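Secreted effector protein SopD (Salmonella typhimurium, PDB 5CPC) acts inside host cells as a secreted virulence effector that alters host physiology and, cooperatively with SopB, contributes to membrane fission and macropinosome formation during invasion. Local coordinates at residues P196-V201 against E300-I305; S213-I218 against D289-K294; N222-T227 against I305-C310. One frame throughout, in Å; residues are numbered along the deposited sequence.

Interaction 1. Residues P196-V201 against E300-I305; sequences PDHPLV and ERSLHI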
# COMPACT_ATOMS: atom_id res chain seq x y z
N PRO A 196 12.14 -3.45 9.14
CA PRO A 196 10.95 -4.23 8.89
C PRO A 196 10.97 -5.54 9.64
O PRO A 196 9.94 -6.16 9.87
CB PRO A 196 11.07 -4.56 7.41
CG PRO A 196 11.78 -3.44 6.87
CD PRO A 196 12.72 -2.96 7.87
N ASP A 197 12.18 -5.92 10.03
CA ASP A 197 12.49 -7.15 10.57
C ASP A 197 12.47 -7.11 12.09
O ASP A 197 12.62 -8.15 12.74
CB ASP A 197 13.93 -7.40 10.18
CG ASP A 197 14.15 -8.78 9.88
OD1 ASP A 197 13.10 -9.44 9.69
OD2 ASP A 197 15.33 -9.21 9.82
N HIS A 198 12.39 -5.90 12.62
CA HIS A 198 12.45 -5.64 14.07
C HIS A 198 11.72 -6.69 14.91
O HIS A 198 10.58 -7.02 14.64
CB HIS A 198 11.91 -4.25 14.33
CG HIS A 198 11.72 -3.92 15.78
ND1 HIS A 198 10.53 -4.12 16.44
CD2 HIS A 198 12.55 -3.33 16.67
CE1 HIS A 198 10.65 -3.70 17.69
NE2 HIS A 198 11.86 -3.20 17.85
N PRO A 199 12.42 -7.26 15.89
CA PRO A 199 11.76 -8.26 16.72
C PRO A 199 10.85 -7.60 17.78
O PRO A 199 11.23 -6.58 18.40
CB PRO A 199 12.93 -8.98 17.42
CG PRO A 199 14.08 -8.04 17.37
CD PRO A 199 13.89 -7.25 16.08
N LEU A 200 9.68 -8.20 17.97
CA LEU A 200 8.66 -7.63 18.86
C LEU A 200 9.17 -7.40 20.27
O LEU A 200 9.99 -8.15 20.78
CB LEU A 200 7.40 -8.50 18.91
CG LEU A 200 7.57 -9.95 19.36
CD1 LEU A 200 7.49 -10.06 20.85
CD2 LEU A 200 6.48 -10.79 18.77
N VAL A 201 8.71 -6.32 20.88
CA VAL A 201 8.95 -6.08 22.27
C VAL A 201 7.73 -6.54 23.06
O VAL A 201 6.59 -6.24 22.67
CB VAL A 201 9.21 -4.60 22.56
CG1 VAL A 201 9.40 -4.39 24.09
CG2 VAL A 201 10.44 -4.14 21.74
N GLU A 300 11.04 0.00 24.37
CA GLU A 300 12.33 -0.03 23.72
C GLU A 300 12.26 0.78 22.46
O GLU A 300 12.77 0.38 21.46
CB GLU A 300 12.80 -1.49 23.51
CG GLU A 300 12.94 -2.19 24.92
CD GLU A 300 13.57 -3.59 24.92
OE1 GLU A 300 13.86 -4.19 23.88
OE2 GLU A 300 13.78 -4.13 26.01
N ARG A 301 11.59 1.94 22.55
CA ARG A 301 11.45 2.88 21.43
C ARG A 301 10.89 2.21 20.18
O ARG A 301 11.44 2.34 19.06
CB ARG A 301 12.79 3.55 21.11
CG ARG A 301 13.42 4.26 22.26
CD ARG A 301 14.60 5.23 21.88
NE ARG A 301 14.79 6.09 23.03
CZ ARG A 301 14.35 7.35 23.13
NH1 ARG A 301 13.77 7.96 22.11
NH2 ARG A 301 14.54 8.03 24.27
N SER A 302 9.82 1.45 20.38
CA SER A 302 9.05 0.84 19.30
C SER A 302 7.55 0.74 19.72
O SER A 302 7.25 0.68 20.94
CB SER A 302 9.58 -0.55 19.11
OG SER A 302 8.84 -1.17 18.08
N LEU A 303 6.63 0.67 18.76
CA LEU A 303 5.27 0.22 19.08
C LEU A 303 5.01 -1.14 18.51
O LEU A 303 3.90 -1.63 18.50
CB LEU A 303 4.17 1.23 18.72
CG LEU A 303 4.32 2.63 19.32
CD1 LEU A 303 3.31 3.60 18.71
CD2 LEU A 303 4.13 2.56 20.81
N HIS A 304 6.09 -1.83 18.13
CA HIS A 304 6.00 -3.20 17.64
C HIS A 304 5.99 -4.09 18.84
O HIS A 304 6.97 -4.75 19.19
CB HIS A 304 7.16 -3.52 16.66
CG HIS A 304 7.20 -4.94 16.18
ND1 HIS A 304 6.07 -5.73 16.06
CD2 HIS A 304 8.23 -5.70 15.75
CE1 HIS A 304 6.41 -6.93 15.63
NE2 HIS A 304 7.71 -6.93 15.42
N ILE A 305 4.79 -4.14 19.42
CA ILE A 305 4.53 -4.74 20.74
C ILE A 305 3.82 -6.05 20.50
O ILE A 305 2.88 -6.11 19.72
CB ILE A 305 3.68 -3.72 21.53
CG1 ILE A 305 4.54 -2.47 21.73
CG2 ILE A 305 3.13 -4.28 22.81
CD1 ILE A 305 3.94 -1.35 22.64
O HOH W 1 12.90 -1.84 19.72
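His-198 and His-304 meet through atoms at their ring edges without stacking, the ring planes inclined at 53°. Each has CG anti to its backbone N (chi1 172° and 176°), and the two side chains run antiparallel alongside each other. His-198 CE1 also comes 3.1 Å from Ser-302 OG. A water in the plane of the His-198 imidazole donates to Glu-300 O over 2.8 Å; its approach to His-198 NE2 is too short for an ordinary bond, which makes that end of the bridge doubtful. The Ser-302 hydroxyl is also the acceptor of an ST turn, taking the backbone N of His-304 at 2.8 Å from OG. His-304 is itself the centre of an inverse gamma turn. One face of its ring is covered by Leu-200, whose CA lies 3.8 Å from the His-304 ring centroid in a CH-pi contact. Beyond the histidines the backbones pair, Val-201 N donating to His-304 O at 2.9 Å. The side chains of Val-201 and Glu-300 pack as well, with Val-201 CG2 4.0 Å from Glu-300 CB. The backbone pairing opens the two-stranded parallel sheet of 201-202 and 305-306. Segment 196-201 arrives there from helix 180-190 and segment 300-305 from helix 285-298, against which Leu-303 packs, while Tyr-234 of strand 232-237 bonds to Leu-303 N.

Interaction 2. Residues S213-I218 against D289-K294; sequences SMLACI and DVILEK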
# COMPACT_ATOMS: atom_id res chain seq x y z
N SER A 213 -9.20 3.71 26.71
CA SER A 213 -10.32 4.34 26.00
C SER A 213 -9.90 5.39 24.96
O SER A 213 -10.41 5.38 23.87
CB SER A 213 -11.28 5.03 26.97
OG SER A 213 -12.07 4.08 27.65
N MET A 214 -9.03 6.31 25.34
CA MET A 214 -8.51 7.32 24.40
C MET A 214 -7.89 6.65 23.16
O MET A 214 -8.05 7.17 22.05
CB MET A 214 -7.47 8.21 25.11
CG MET A 214 -7.00 9.44 24.30
SD MET A 214 -8.32 10.40 23.51
CE MET A 214 -8.82 11.43 24.91
N LEU A 215 -7.22 5.50 23.33
CA LEU A 215 -6.63 4.75 22.20
C LEU A 215 -7.61 3.97 21.28
O LEU A 215 -7.23 3.50 20.20
CB LEU A 215 -5.55 3.76 22.66
CG LEU A 215 -4.27 4.27 23.28
CD1 LEU A 215 -3.21 3.13 23.49
CD2 LEU A 215 -3.66 5.40 22.50
N ALA A 216 -8.83 3.76 21.74
CA ALA A 216 -9.76 2.86 21.08
C ALA A 216 -9.94 3.21 19.58
O ALA A 216 -9.95 2.35 18.70
CB ALA A 216 -11.12 2.88 21.85
N CYS A 217 -9.98 4.51 19.30
CA CYS A 217 -10.21 5.01 18.01
C CYS A 217 -9.14 4.74 16.95
O CYS A 217 -9.45 4.76 15.77
CB CYS A 217 -10.48 6.50 18.13
SG CYS A 217 -9.01 7.52 18.32
N ILE A 218 -7.89 4.47 17.35
CA ILE A 218 -6.86 4.19 16.32
C ILE A 218 -6.90 2.77 15.82
O ILE A 218 -6.02 2.38 15.07
CB ILE A 218 -5.40 4.48 16.79
CG1 ILE A 218 -5.01 3.56 17.96
CG2 ILE A 218 -5.28 5.95 17.10
CD1 ILE A 218 -3.53 3.63 18.44
N ASP A 289 -1.06 11.23 21.30
CA ASP A 289 0.44 11.21 21.20
C ASP A 289 1.10 11.13 22.55
O ASP A 289 2.09 10.40 22.73
CB ASP A 289 0.94 12.41 20.33
CG ASP A 289 0.62 12.20 18.82
OD1 ASP A 289 0.06 11.14 18.47
OD2 ASP A 289 0.94 13.07 17.97
N VAL A 290 0.54 11.82 23.54
CA VAL A 290 1.08 11.71 24.92
C VAL A 290 1.14 10.26 25.30
O VAL A 290 2.12 9.77 25.86
CB VAL A 290 0.16 12.53 25.96
CG1 VAL A 290 0.58 12.29 27.38
CG2 VAL A 290 0.25 13.97 25.69
N ILE A 291 0.08 9.52 25.02
CA ILE A 291 0.04 8.12 25.41
C ILE A 291 0.93 7.19 24.56
O ILE A 291 1.59 6.29 25.05
CB ILE A 291 -1.47 7.59 25.26
CG1 ILE A 291 -2.43 8.38 26.17
CG2 ILE A 291 -1.51 6.11 25.62
CD1 ILE A 291 -3.91 8.25 25.82
N LEU A 292 0.94 7.40 23.25
CA LEU A 292 1.88 6.73 22.36
C LEU A 292 3.29 6.94 22.83
O LEU A 292 4.09 6.00 22.90
CB LEU A 292 1.70 7.28 20.89
CG LEU A 292 0.33 6.93 20.29
CD1 LEU A 292 0.18 7.49 18.89
CD2 LEU A 292 0.01 5.41 20.28
N GLU A 293 3.60 8.18 23.19
CA GLU A 293 5.00 8.46 23.61
C GLU A 293 5.35 7.62 24.81
O GLU A 293 6.49 7.08 24.90
CB GLU A 293 5.23 9.94 23.95
CG GLU A 293 6.69 10.19 24.37
CD GLU A 293 6.90 11.50 25.06
OE1 GLU A 293 7.95 12.11 24.81
OE2 GLU A 293 6.07 11.95 25.89
N LYS A 294 4.37 7.45 25.72
CA LYS A 294 4.59 6.69 26.96
C LYS A 294 4.83 5.25 26.58
O LYS A 294 5.75 4.64 27.08
CB LYS A 294 3.39 6.84 27.92
CG LYS A 294 3.26 5.79 29.10
CD LYS A 294 1.90 5.99 30.01
CE LYS A 294 1.76 7.38 30.66
NZ LYS A 294 0.85 8.40 29.91
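A chi1 of -60° sets Ile-291 CG1 anti to its carbonyl carbon, and chi2 of 163° extends CD1 onward to Met-214, while CG2 branches off separately to Leu-215. Ile-291 CD1 settles against the first two side-chain carbons of Met-214, lying 3.6 Å from Met-214 CB. Met-214 starts with CG anti to the backbone N, but its chain then bends at both chi2 and chi3, so the thioether end turns off from Ile-291 and the touching is left to CB and CG. The two side chains meet at a slant. Leu-215 instead runs antiparallel alongside Ile-291, with both of its methyls near the same branch: Ile-291 CG2 is 3.9 Å from Leu-215 CD2 and 4.0 Å from Leu-215 CD1. Leu-292 CD2 comes within 4.3 Å of Leu-215 CD2, and Ile-218 CD1 lies 4.4 Å from Leu-292 CD2 at the margin of the contact. No hydrogen bond crosses; between these segments the contacts are all apolar, and four of the five touching residues are buried. A salt bridge from Lys-294 to Glu-211 joins the same two helices beside this apolar patch, and Phe-243 of strand 240-245 touches Leu-292. The arrangement is that of a hydrophobic helix-helix interface, joining helix 209-215 and the 3-10 segment after it to helix 285-298.

Interaction 3. Residues N222-T227 against I305-C310; sequences NFEPTT and IGKDGC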
# COMPACT_ATOMS: atom_id res chain seq x y z
N ASN A 222 -11.74 -0.85 19.55
CA ASN A 222 -11.22 -1.96 20.39
C ASN A 222 -9.93 -1.52 21.08
O ASN A 222 -9.25 -0.62 20.56
CB ASN A 222 -10.95 -3.17 19.48
CG ASN A 222 -12.02 -3.33 18.45
OD1 ASN A 222 -13.19 -3.40 18.81
ND2 ASN A 222 -11.66 -3.33 17.16
N PHE A 223 -9.60 -2.09 22.24
CA PHE A 223 -8.21 -2.03 22.69
C PHE A 223 -7.66 -3.45 22.74
O PHE A 223 -8.00 -4.19 23.63
CB PHE A 223 -7.99 -1.29 24.04
CG PHE A 223 -6.51 -1.23 24.46
CD1 PHE A 223 -5.64 -0.35 23.85
CD2 PHE A 223 -5.98 -2.15 25.37
CE1 PHE A 223 -4.30 -0.34 24.16
CE2 PHE A 223 -4.60 -2.15 25.72
CZ PHE A 223 -3.76 -1.22 25.10
N GLU A 224 -6.81 -3.80 21.77
CA GLU A 224 -6.06 -5.05 21.75
C GLU A 224 -4.55 -4.72 21.66
O GLU A 224 -4.10 -4.20 20.63
CB GLU A 224 -6.51 -5.99 20.59
CG GLU A 224 -5.51 -7.16 20.24
CD GLU A 224 -5.18 -8.06 21.46
OE1 GLU A 224 -3.97 -8.32 21.77
OE2 GLU A 224 -6.12 -8.54 22.10
N PRO A 225 -3.77 -5.03 22.73
CA PRO A 225 -2.34 -4.58 22.67
C PRO A 225 -1.52 -5.15 21.48
O PRO A 225 -0.61 -4.49 20.98
CB PRO A 225 -1.75 -4.99 24.00
CG PRO A 225 -2.94 -5.67 24.83
CD PRO A 225 -4.08 -5.90 23.89
N THR A 226 -1.85 -6.35 21.02
CA THR A 226 -1.10 -6.88 19.92
C THR A 226 -1.46 -6.28 18.57
O THR A 226 -0.78 -6.58 17.59
CB THR A 226 -1.15 -8.44 19.84
OG1 THR A 226 -2.49 -8.85 19.63
CG2 THR A 226 -0.60 -9.11 21.15
N THR A 227 -2.52 -5.46 18.47
CA THR A 227 -2.90 -4.95 17.15
C THR A 227 -3.11 -3.47 17.14
O THR A 227 -3.25 -2.90 16.05
CB THR A 227 -4.25 -5.52 16.60
OG1 THR A 227 -5.28 -5.25 17.56
CG2 THR A 227 -4.21 -7.01 16.35
N ILE A 305 4.79 -4.14 19.42
CA ILE A 305 4.53 -4.74 20.74
C ILE A 305 3.82 -6.05 20.50
O ILE A 305 2.88 -6.11 19.72
CB ILE A 305 3.68 -3.72 21.53
CG1 ILE A 305 4.54 -2.47 21.73
CG2 ILE A 305 3.13 -4.28 22.81
CD1 ILE A 305 3.94 -1.35 22.64
N GLY A 306 4.27 -7.11 21.17
CA GLY A 306 3.62 -8.40 21.06
C GLY A 306 3.33 -8.91 22.46
O GLY A 306 3.77 -8.33 23.48
N LYS A 307 2.61 -10.04 22.51
CA LYS A 307 2.41 -10.76 23.74
C LYS A 307 2.63 -12.21 23.38
O LYS A 307 2.25 -12.66 22.30
CB LYS A 307 1.00 -10.52 24.32
CG LYS A 307 0.83 -10.84 25.83
CD LYS A 307 -0.65 -10.75 26.32
CE LYS A 307 -1.63 -11.62 25.45
NZ LYS A 307 -2.45 -10.76 24.44
N ASP A 308 3.28 -12.92 24.30
CA ASP A 308 3.60 -14.36 24.19
C ASP A 308 4.16 -14.73 22.81
O ASP A 308 3.82 -15.77 22.28
CB ASP A 308 2.38 -15.23 24.58
CG ASP A 308 1.92 -15.01 26.03
OD1 ASP A 308 2.75 -15.18 26.97
OD2 ASP A 308 0.72 -14.67 26.25
N GLY A 309 4.99 -13.85 22.24
CA GLY A 309 5.51 -13.99 20.86
C GLY A 309 4.62 -13.75 19.63
O GLY A 309 5.03 -14.10 18.48
N CYS A 310 3.44 -13.14 19.79
CA CYS A 310 2.47 -13.03 18.64
C CYS A 310 2.00 -11.71 18.01
O CYS A 310 0.78 -11.56 17.67
CB CYS A 310 1.23 -13.88 18.93
SG CYS A 310 1.64 -15.62 19.06
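Thr-226 lays its methyl over the start of Lys-307, Thr-226 CG2 standing 3.6 Å from Lys-307 N and 3.8 Å from Lys-307 CB. The two side chains cross at about a right angle. With chi1 at 62°, OG1 of Thr-226 lies between its own backbone N and carbonyl carbon, which leaves CG2 anti to the carbonyl carbon and facing Lys-307. The hydroxyl is turned instead to Glu-224, Thr-226 OG1 donating to Glu-224 OE1 over 2.7 Å. The same oxygen also accepts from the backbone, Thr-226 N lying 3.0 Å from Glu-224 OE1 on the anti side of the carboxylate. These two donors come from opposite faces of the carboxylate plane, the hydroxyl from above it (40° out of the plane) and the amide nearer to it, so one oxygen is gripped twice and the acid is folded back over its own turn. Glu-224 gets there through a bend at chi2 (55°), CG itself being anti to the backbone N.

Across the contact, Lys-307 bends at chi3 and chi4, and Lys-307 NZ ends 3.9 Å from Glu-224 OE1, a long salt bridge, probably weak. Lys-307 NZ also passes 4.1 Å from Thr-226 CG2. Around them Cys-310 N bonds to Lys-307 O, closing a type I' turn. Arg-312 NH2 hydrogen-bonds to Thr-226 OG1, Arg-312 also pairs with the backbone of Thr-226, and Asn-313 bridges the carbonyls of Pro-225 and Ile-305. The contact thus joins the loop between helix 209-215 and strand 232-237 to the end of strand 305-306 and the turn that follows it, with Trp-203, just beyond strand 201-202, touching both Pro-225 and Ile-305.

The three contacts lie on the same side of the chain's centre and touch one another. Interactions 1 and 3, with centres about 12 Å apart, have Ile-305 in common: the parallel pairing begun in interaction 1 continues as Val-201 O meets Gly-306 N at 2.9 Å, a probable hydrogen bond, and Leu-200 CD2 packs 3.6 Å from Gly-309 C. Interaction 2, about 17 Å from interaction 1 and 15 Å from interaction 3 between centres, is nested within the loop that interaction 1 closes. Leu-303 CD2 touches Leu-292 O at 4.0 Å, and Leu-215 CD1 packs 3.7 Å from Phe-223 CE1, joining the helix pair to both neighbouring contacts.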